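Local structure of 373aa long hypothetical citrate synthase (Sulfolobus tokodaii, 1VGP) at residues A[73-78]-A[100-105]; A[85-90]-A[129-134]. The protein is a putative member of the citrate synthase family, a largely helical protein found here as a dimer. All coordinates share one frame; numbering follows the deposited sequence.

Contact 1: A[73-78]-A[100-105]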
ATOM      1  N   TYR A  73     -16.668 -14.039  10.070  1.00 47.32           N
ATOM      2  CA  TYR A  73     -17.827 -13.409   9.469  1.00 46.58           C
ATOM      3  C   TYR A  73     -17.481 -12.000   8.997  1.00 45.18           C
ATOM      4  O   TYR A  73     -16.822 -11.240   9.711  1.00 45.00           O
ATOM      5  CB  TYR A  73     -18.970 -13.375  10.486  1.00 49.66           C
ATOM      6  CG  TYR A  73     -19.197 -14.709  11.170  1.00 55.64           C
ATOM      7  CD1 TYR A  73     -19.902 -15.736  10.531  1.00 58.63           C
ATOM      8  CD2 TYR A  73     -18.679 -14.962  12.445  1.00 57.46           C
ATOM      9  CE1 TYR A  73     -20.087 -16.985  11.143  1.00 58.13           C
ATOM     10  CE2 TYR A  73     -18.859 -16.208  13.069  1.00 58.91           C
ATOM     11  CZ  TYR A  73     -19.563 -17.213  12.410  1.00 59.04           C
ATOM     12  OH  TYR A  73     -19.744 -18.439  13.016  1.00 58.75           O
ATOM     13  N   LEU A  74     -17.919 -11.661   7.787  1.00 42.87           N
ATOM     14  CA  LEU A  74     -17.779 -10.313   7.248  1.00 40.44           C
ATOM     15  C   LEU A  74     -18.973  -9.441   7.639  1.00 41.33           C
ATOM     16  O   LEU A  74     -20.112  -9.918   7.679  1.00 38.60           O
ATOM     17  CB  LEU A  74     -17.693 -10.378   5.726  1.00 37.48           C
ATOM     18  CG  LEU A  74     -16.788 -11.448   5.123  1.00 37.44           C
ATOM     19  CD1 LEU A  74     -17.085 -11.591   3.627  1.00 37.11           C
ATOM     20  CD2 LEU A  74     -15.334 -11.076   5.350  1.00 33.40           C
ATOM     21  N   PRO A  75     -18.734  -8.148   7.930  1.00 43.03           N
ATOM     22  CA  PRO A  75     -19.870  -7.255   8.203  1.00 42.68           C
ATOM     23  C   PRO A  75     -20.728  -7.025   6.967  1.00 44.13           C
ATOM     24  O   PRO A  75     -20.284  -7.246   5.837  1.00 46.90           O
ATOM     25  CB  PRO A  75     -19.209  -5.967   8.689  1.00 41.35           C
ATOM     26  CG  PRO A  75     -17.847  -6.007   8.119  1.00 42.15           C
ATOM     27  CD  PRO A  75     -17.444  -7.456   8.105  1.00 42.25           C
ATOM     28  N   ASP A  76     -21.961  -6.582   7.182  1.00 44.31           N
ATOM     29  CA  ASP A  76     -22.942  -6.520   6.102  1.00 44.93           C
ATOM     30  C   ASP A  76     -22.517  -5.577   4.983  1.00 43.77           C
ATOM     31  O   ASP A  76     -22.794  -5.831   3.804  1.00 43.48           O
ATOM     32  CB  ASP A  76     -24.298  -6.078   6.644  1.00 47.99           C
ATOM     33  CG  ASP A  76     -24.679  -6.812   7.904  1.00 51.72           C
ATOM     34  OD1 ASP A  76     -24.112  -6.474   8.968  1.00 54.48           O
ATOM     35  OD2 ASP A  76     -25.531  -7.726   7.829  1.00 54.56           O
ATOM     36  N   PHE A  77     -21.859  -4.484   5.358  1.00 42.50           N
ATOM     37  CA  PHE A  77     -21.460  -3.491   4.386  1.00 41.72           C
ATOM     38  C   PHE A  77     -20.554  -4.123   3.337  1.00 41.19           C
ATOM     39  O   PHE A  77     -20.793  -3.977   2.139  1.00 39.81           O
ATOM     40  CB  PHE A  77     -20.745  -2.316   5.070  1.00 43.24           C
ATOM     41  CG  PHE A  77     -20.608  -1.097   4.199  1.00 45.18           C
ATOM     42  CD1 PHE A  77     -21.701  -0.609   3.486  1.00 46.74           C
ATOM     43  CD2 PHE A  77     -19.388  -0.445   4.081  1.00 45.69           C
ATOM     44  CE1 PHE A  77     -21.578   0.516   2.664  1.00 49.03           C
ATOM     45  CE2 PHE A  77     -19.254   0.678   3.265  1.00 48.00           C
ATOM     46  CZ  PHE A  77     -20.352   1.161   2.552  1.00 48.66           C
ATOM     47  N   ILE A  78     -19.527  -4.846   3.776  1.00 40.99           N
ATOM     48  CA  ILE A  78     -18.596  -5.429   2.815  1.00 43.06           C
ATOM     49  C   ILE A  78     -19.229  -6.597   2.041  1.00 41.04           C
ATOM     50  O   ILE A  78     -18.947  -6.795   0.853  1.00 40.89           O
ATOM     51  CB  ILE A  78     -17.231  -5.871   3.494  1.00 44.94           C
ATOM     52  CG1 ILE A  78     -17.324  -7.310   3.983  1.00 49.07           C
ATOM     53  CG2 ILE A  78     -16.865  -4.942   4.657  1.00 42.93           C
ATOM     54  CD1 ILE A  78     -16.535  -8.278   3.118  1.00 52.68           C
ATOM     55  N   SER A 100      -9.734  -2.986   2.935  1.00 30.32           N
ATOM     56  CA  SER A 100      -9.818  -1.556   3.191  1.00 30.41           C
ATOM     57  C   SER A 100     -11.122  -1.229   3.917  1.00 31.08           C
ATOM     58  O   SER A 100     -11.130  -0.468   4.884  1.00 28.25           O
ATOM     59  CB  SER A 100      -9.754  -0.785   1.874  1.00 31.46           C
ATOM     60  OG  SER A 100      -9.725   0.608   2.106  1.00 30.25           O
ATOM     61  N   LEU A 101     -12.222  -1.810   3.440  1.00 32.31           N
ATOM     62  CA  LEU A 101     -13.527  -1.615   4.064  1.00 31.12           C
ATOM     63  C   LEU A 101     -13.531  -2.186   5.475  1.00 32.01           C
ATOM     64  O   LEU A 101     -14.071  -1.582   6.404  1.00 33.85           O
ATOM     65  CB  LEU A 101     -14.621  -2.284   3.226  1.00 29.69           C
ATOM     66  CG  LEU A 101     -14.900  -1.645   1.866  1.00 29.34           C
ATOM     67  CD1 LEU A 101     -15.511  -2.661   0.919  1.00 27.22           C
ATOM     68  CD2 LEU A 101     -15.827  -0.460   2.052  1.00 22.80           C
ATOM     69  N   LEU A 102     -12.917  -3.350   5.642  1.00 32.32           N
ATOM     70  CA  LEU A 102     -12.823  -3.951   6.961  1.00 32.90           C
ATOM     71  C   LEU A 102     -12.206  -2.968   7.947  1.00 33.28           C
ATOM     72  O   LEU A 102     -12.627  -2.890   9.102  1.00 34.74           O
ATOM     73  CB  LEU A 102     -11.999  -5.235   6.895  1.00 33.18           C
ATOM     74  CG  LEU A 102     -12.798  -6.482   6.497  1.00 35.39           C
ATOM     75  CD1 LEU A 102     -11.878  -7.692   6.379  1.00 33.27           C
ATOM     76  CD2 LEU A 102     -13.872  -6.739   7.544  1.00 32.78           C
ATOM     77  N   GLY A 103     -11.216  -2.209   7.483  1.00 32.81           N
ATOM     78  CA  GLY A 103     -10.599  -1.198   8.323  1.00 33.72           C
ATOM     79  C   GLY A 103     -11.586  -0.153   8.811  1.00 34.26           C
ATOM     80  O   GLY A 103     -11.623   0.185   9.993  1.00 35.24           O
ATOM     81  N   ILE A 104     -12.396   0.358   7.892  1.00 35.51           N
ATOM     82  CA  ILE A 104     -13.440   1.310   8.241  1.00 37.30           C
ATOM     83  C   ILE A 104     -14.424   0.754   9.268  1.00 39.25           C
ATOM     84  O   ILE A 104     -14.784   1.441  10.227  1.00 40.46           O
ATOM     85  CB  ILE A 104     -14.218   1.755   6.995  1.00 34.31           C
ATOM     86  CG1 ILE A 104     -13.281   2.538   6.065  1.00 33.21           C
ATOM     87  CG2 ILE A 104     -15.407   2.602   7.411  1.00 34.37           C
ATOM     88  CD1 ILE A 104     -13.908   2.987   4.766  1.00 31.34           C
ATOM     89  N   GLU A 105     -14.852  -0.488   9.077  1.00 42.01           N
ATOM     90  CA  GLU A 105     -15.854  -1.076   9.961  1.00 45.79           C
ATOM     91  C   GLU A 105     -15.299  -1.446  11.330  1.00 46.82           C
ATOM     92  O   GLU A 105     -16.061  -1.719  12.254  1.00 49.60           O
ATOM     93  CB  GLU A 105     -16.480  -2.305   9.302  1.00 45.38           C
ATOM     94  CG  GLU A 105     -17.378  -1.964   8.123  1.00 50.54           C
ATOM     95  CD  GLU A 105     -18.441  -0.936   8.482  1.00 54.46           C
ATOM     96  OE1 GLU A 105     -18.767  -0.083   7.629  1.00 56.47           O
ATOM     97  OE2 GLU A 105     -18.950  -0.981   9.624  1.00 57.64           O
TER
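Phe77 projects from the first turn of helix 76-84 against Leu101 and Glu105 on helix 91-105. Its CB points toward helix 91-105, and CG lies anti to the backbone N (chi1 -165°). Followed outward, CB has Glu105 OE1 at 3.9 Å and CG has the same oxygen at 4.0 Å. At CD2 the distance to Glu105 OE1 falls to 3.6 Å, and one atom further out CE2 reaches CD2 of Leu101 at 3.8 Å. Both partners approach the ring obliquely, and its CD2 lies close to each. Ring and carboxylate planes stand 63° apart, so the two groups are not stacked. In this helical citrate synthase-type fold, helix 91-105 follows helix 76-84 in the chain, and the seam continues to the second subunit, whose Phe81 packs on Phe77. Deeper in, CG2 of Ile78 rests 3.8 Å from CB of Leu101, where the backbones of these two residues come within 6.5 Å (CA to CA). Pro75, at the N-cap position of helix 76-84, presents its CD to Leu102 CD2 at 3.7 Å, the two side chains crossing at about a right angle.

Contact 2: A[85-90]-A[129-134]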
ATOM      1  N   VAL A  85     -20.952  -5.462  -6.416  1.00 40.36           N
ATOM      2  CA  VAL A  85     -19.823  -5.025  -7.229  1.00 40.72           C
ATOM      3  C   VAL A  85     -19.776  -5.633  -8.641  1.00 43.33           C
ATOM      4  O   VAL A  85     -20.265  -6.741  -8.882  1.00 42.64           O
ATOM      5  CB  VAL A  85     -18.480  -5.324  -6.501  1.00 39.39           C
ATOM      6  CG1 VAL A  85     -18.174  -6.827  -6.533  1.00 37.32           C
ATOM      7  CG2 VAL A  85     -17.356  -4.521  -7.130  1.00 35.11           C
ATOM      8  N   ARG A  86     -19.195  -4.883  -9.572  1.00 46.22           N
ATOM      9  CA  ARG A  86     -18.748  -5.418 -10.853  1.00 47.79           C
ATOM     10  C   ARG A  86     -18.275  -6.857 -10.671  1.00 48.89           C
ATOM     11  O   ARG A  86     -17.447  -7.140  -9.807  1.00 49.70           O
ATOM     12  CB  ARG A  86     -17.605  -4.552 -11.380  1.00 51.33           C
ATOM     13  CG  ARG A  86     -17.139  -4.892 -12.772  1.00 57.60           C
ATOM     14  CD  ARG A  86     -16.027  -3.948 -13.189  1.00 61.17           C
ATOM     15  NE  ARG A  86     -15.964  -3.760 -14.639  1.00 64.79           N
ATOM     16  CZ  ARG A  86     -15.887  -2.572 -15.227  1.00 67.52           C
ATOM     17  NH1 ARG A  86     -15.784  -2.489 -16.543  1.00 70.72           N
ATOM     18  NH2 ARG A  86     -15.917  -1.464 -14.495  1.00 67.72           N
ATOM     19  N   LYS A  87     -18.804  -7.775 -11.474  1.00 49.55           N
ATOM     20  CA  LYS A  87     -18.451  -9.183 -11.316  1.00 48.32           C
ATOM     21  C   LYS A  87     -17.369  -9.632 -12.288  1.00 46.96           C
ATOM     22  O   LYS A  87     -17.007 -10.807 -12.319  1.00 47.72           O
ATOM     23  CB  LYS A  87     -19.689 -10.062 -11.470  1.00 47.96           C
ATOM     24  CG  LYS A  87     -20.675  -9.920 -10.318  1.00 54.13           C
ATOM     25  CD  LYS A  87     -20.120 -10.499  -9.023  1.00 54.13           C
ATOM     26  CE  LYS A  87     -21.061 -10.257  -7.841  1.00 54.32           C
ATOM     27  NZ  LYS A  87     -21.098  -8.836  -7.411  1.00 51.66           N
ATOM     28  N   ASP A  88     -16.840  -8.696 -13.069  1.00 45.30           N
ATOM     29  CA  ASP A  88     -15.649  -8.971 -13.861  1.00 42.91           C
ATOM     30  C   ASP A  88     -14.441  -8.275 -13.242  1.00 40.92           C
ATOM     31  O   ASP A  88     -13.455  -7.995 -13.923  1.00 38.99           O
ATOM     32  CB  ASP A  88     -15.850  -8.498 -15.295  1.00 44.23           C
ATOM     33  CG  ASP A  88     -16.198  -7.030 -15.378  1.00 47.06           C
ATOM     34  OD1 ASP A  88     -15.290  -6.212 -15.635  1.00 49.62           O
ATOM     35  OD2 ASP A  88     -17.376  -6.678 -15.189  1.00 52.53           O
ATOM     36  N   ALA A  89     -14.533  -7.991 -11.946  1.00 38.72           N
ATOM     37  CA  ALA A  89     -13.430  -7.410 -11.194  1.00 38.15           C
ATOM     38  C   ALA A  89     -12.347  -8.450 -10.927  1.00 37.83           C
ATOM     39  O   ALA A  89     -12.640  -9.636 -10.781  1.00 39.39           O
ATOM     40  CB  ALA A  89     -13.946  -6.851  -9.876  1.00 36.11           C
ATOM     41  N   GLN A  90     -11.097  -8.001 -10.865  1.00 35.87           N
ATOM     42  CA  GLN A  90      -9.995  -8.857 -10.437  1.00 33.84           C
ATOM     43  C   GLN A  90     -10.148  -9.236  -8.971  1.00 32.28           C
ATOM     44  O   GLN A  90     -10.262  -8.369  -8.108  1.00 33.53           O
ATOM     45  CB  GLN A  90      -8.665  -8.132 -10.637  1.00 35.17           C
ATOM     46  CG  GLN A  90      -8.303  -7.887 -12.094  1.00 41.01           C
ATOM     47  CD  GLN A  90      -7.030  -7.070 -12.249  1.00 44.78           C
ATOM     48  OE1 GLN A  90      -6.044  -7.298 -11.549  1.00 49.83           O
ATOM     49  NE2 GLN A  90      -7.048  -6.112 -13.174  1.00 42.41           N
ATOM     50  N   ALA A 129     -13.910 -16.848  -0.987  1.00 35.71           N
ATOM     51  CA  ALA A 129     -14.938 -17.823  -1.349  1.00 35.94           C
ATOM     52  C   ALA A 129     -16.261 -17.139  -1.725  1.00 36.95           C
ATOM     53  O   ALA A 129     -16.907 -17.516  -2.709  1.00 36.41           O
ATOM     54  CB  ALA A 129     -15.163 -18.808  -0.198  1.00 33.88           C
ATOM     55  N   ASN A 130     -16.652 -16.130  -0.945  1.00 37.18           N
ATOM     56  CA  ASN A 130     -17.907 -15.419  -1.169  1.00 36.42           C
ATOM     57  C   ASN A 130     -17.932 -14.766  -2.540  1.00 36.01           C
ATOM     58  O   ASN A 130     -18.950 -14.777  -3.230  1.00 36.56           O
ATOM     59  CB  ASN A 130     -18.111 -14.348  -0.100  1.00 38.22           C
ATOM     60  CG  ASN A 130     -18.735 -14.902   1.170  1.00 41.61           C
ATOM     61  OD1 ASN A 130     -19.095 -14.149   2.080  1.00 43.40           O
ATOM     62  ND2 ASN A 130     -18.866 -16.229   1.238  1.00 41.15           N
ATOM     63  N   TYR A 131     -16.806 -14.195  -2.945  1.00 36.50           N
ATOM     64  CA  TYR A 131     -16.768 -13.531  -4.234  1.00 37.17           C
ATOM     65  C   TYR A 131     -16.855 -14.537  -5.372  1.00 37.98           C
ATOM     66  O   TYR A 131     -17.491 -14.270  -6.394  1.00 35.13           O
ATOM     67  CB  TYR A 131     -15.490 -12.705  -4.389  1.00 33.41           C
ATOM     68  CG  TYR A 131     -15.508 -11.872  -5.650  1.00 31.42           C
ATOM     69  CD1 TYR A 131     -16.554 -10.982  -5.903  1.00 30.29           C
ATOM     70  CD2 TYR A 131     -14.505 -11.998  -6.609  1.00 29.58           C
ATOM     71  CE1 TYR A 131     -16.599 -10.241  -7.084  1.00 28.40           C
ATOM     72  CE2 TYR A 131     -14.536 -11.266  -7.792  1.00 26.84           C
ATOM     73  CZ  TYR A 131     -15.584 -10.392  -8.021  1.00 27.30           C
ATOM     74  OH  TYR A 131     -15.610  -9.656  -9.187  1.00 28.35           O
ATOM     75  N   ALA A 132     -16.212 -15.688  -5.186  1.00 39.25           N
ATOM     76  CA  ALA A 132     -16.181 -16.727  -6.202  1.00 40.20           C
ATOM     77  C   ALA A 132     -17.586 -17.269  -6.492  1.00 42.20           C
ATOM     78  O   ALA A 132     -17.937 -17.520  -7.652  1.00 43.26           O
ATOM     79  CB  ALA A 132     -15.261 -17.858  -5.758  1.00 38.11           C
ATOM     80  N   ARG A 133     -18.386 -17.443  -5.441  1.00 41.28           N
ATOM     81  CA  ARG A 133     -19.769 -17.883  -5.592  1.00 42.10           C
ATOM     82  C   ARG A 133     -20.599 -16.807  -6.272  1.00 41.15           C
ATOM     83  O   ARG A 133     -21.222 -17.040  -7.307  1.00 35.63           O
ATOM     84  CB  ARG A 133     -20.376 -18.191  -4.224  1.00 46.24           C
ATOM     85  CG  ARG A 133     -19.523 -19.086  -3.341  1.00 50.79           C
ATOM     86  CD  ARG A 133     -19.904 -20.542  -3.512  1.00 52.26           C
ATOM     87  NE  ARG A 133     -21.343 -20.736  -3.399  1.00 55.10           N
ATOM     88  CZ  ARG A 133     -21.944 -21.918  -3.471  1.00 54.92           C
ATOM     89  NH1 ARG A 133     -21.225 -23.029  -3.570  1.00 55.33           N
ATOM     90  NH2 ARG A 133     -23.269 -21.987  -3.455  1.00 55.44           N
ATOM     91  N   LEU A 134     -20.607 -15.623  -5.672  1.00 43.06           N
ATOM     92  CA  LEU A 134     -21.321 -14.477  -6.228  1.00 45.40           C
ATOM     93  C   LEU A 134     -20.975 -14.266  -7.698  1.00 46.65           C
ATOM     94  O   LEU A 134     -21.836 -13.962  -8.514  1.00 47.04           O
ATOM     95  CB  LEU A 134     -20.967 -13.221  -5.432  1.00 45.20           C
ATOM     96  CG  LEU A 134     -21.921 -12.785  -4.321  1.00 47.30           C
ATOM     97  CD1 LEU A 134     -22.729 -13.965  -3.813  1.00 48.43           C
ATOM     98  CD2 LEU A 134     -21.109 -12.158  -3.195  1.00 47.60           C
TER
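Tyr131 reaches from helix 113-135 into the loop 85-90, where its OH donates a hydrogen bond to the carbonyl oxygen of Arg86 (OH to O 3.2 Å). The phenol meets that oxygen in the carbonyl plane, on a lone pair, with a C=O...donor angle of 135°. CG of Tyr131 is anti to the backbone N (chi1 -173°), and the ring beyond it extends to the loop. Along the ring, CE1 receives Val85 CG1 at 3.8 Å and Lys87 CD at 4.0 Å, both approaching obliquely. The carbonyl oxygen of Ala89 lies near the ring plane, 3.9 Å from CE2 of Tyr131. The loop joins helix 76-84 to helix 91-105 in the all-helical region of a citrate synthase-type fold, and Ile94 of the latter helix also packs on Val85, Ala89 and Tyr131. Lys87 contributes the other large share of the contact. Its chain bends at chi2 (-69°) and again at chi4, while running past Tyr131 in the opposite direction. CE of Lys87 comes to 3.8 Å from Leu134 CB, and the second bend returns NZ to its own loop, 2.7 Å from Val85 O. The ammonium also bonds to Leu82 O and weakly to Arg83 O, so it gathers carbonyls at the end of helix 76-84, where its positive charge would probably suit the helix dipole. The CB of Arg86 points away from helix 113-135; NE of Arg86 forms a salt bridge with OD1 of Asp88 at 2.7 Å, meeting the carboxylate on its syn side, a little out of the carboxylate plane. Its NH2 makes a long, weak ion pair with Glu105 of the second subunit.

How the contacts relate
Both contacts are partly buried, and both involve the region of helices 76-84 and 91-105: contact 1 packs the start of the first against the end of the second, while contact 2 ties the loop between them to helix 113-135. Their centres lie about 16 Å apart, and they meet directly where Leu74 CD1 packs 3.6 Å from Asn130 OD1. The chemistry differs with the elements joined. Contact 1 is mostly apolar packing next to a helix start and has no hydrogen bond across it, whereas contact 2 is more polar because a loop offers its backbone carbonyls. Each also borders the second subunit, so both lie at the dimer interface.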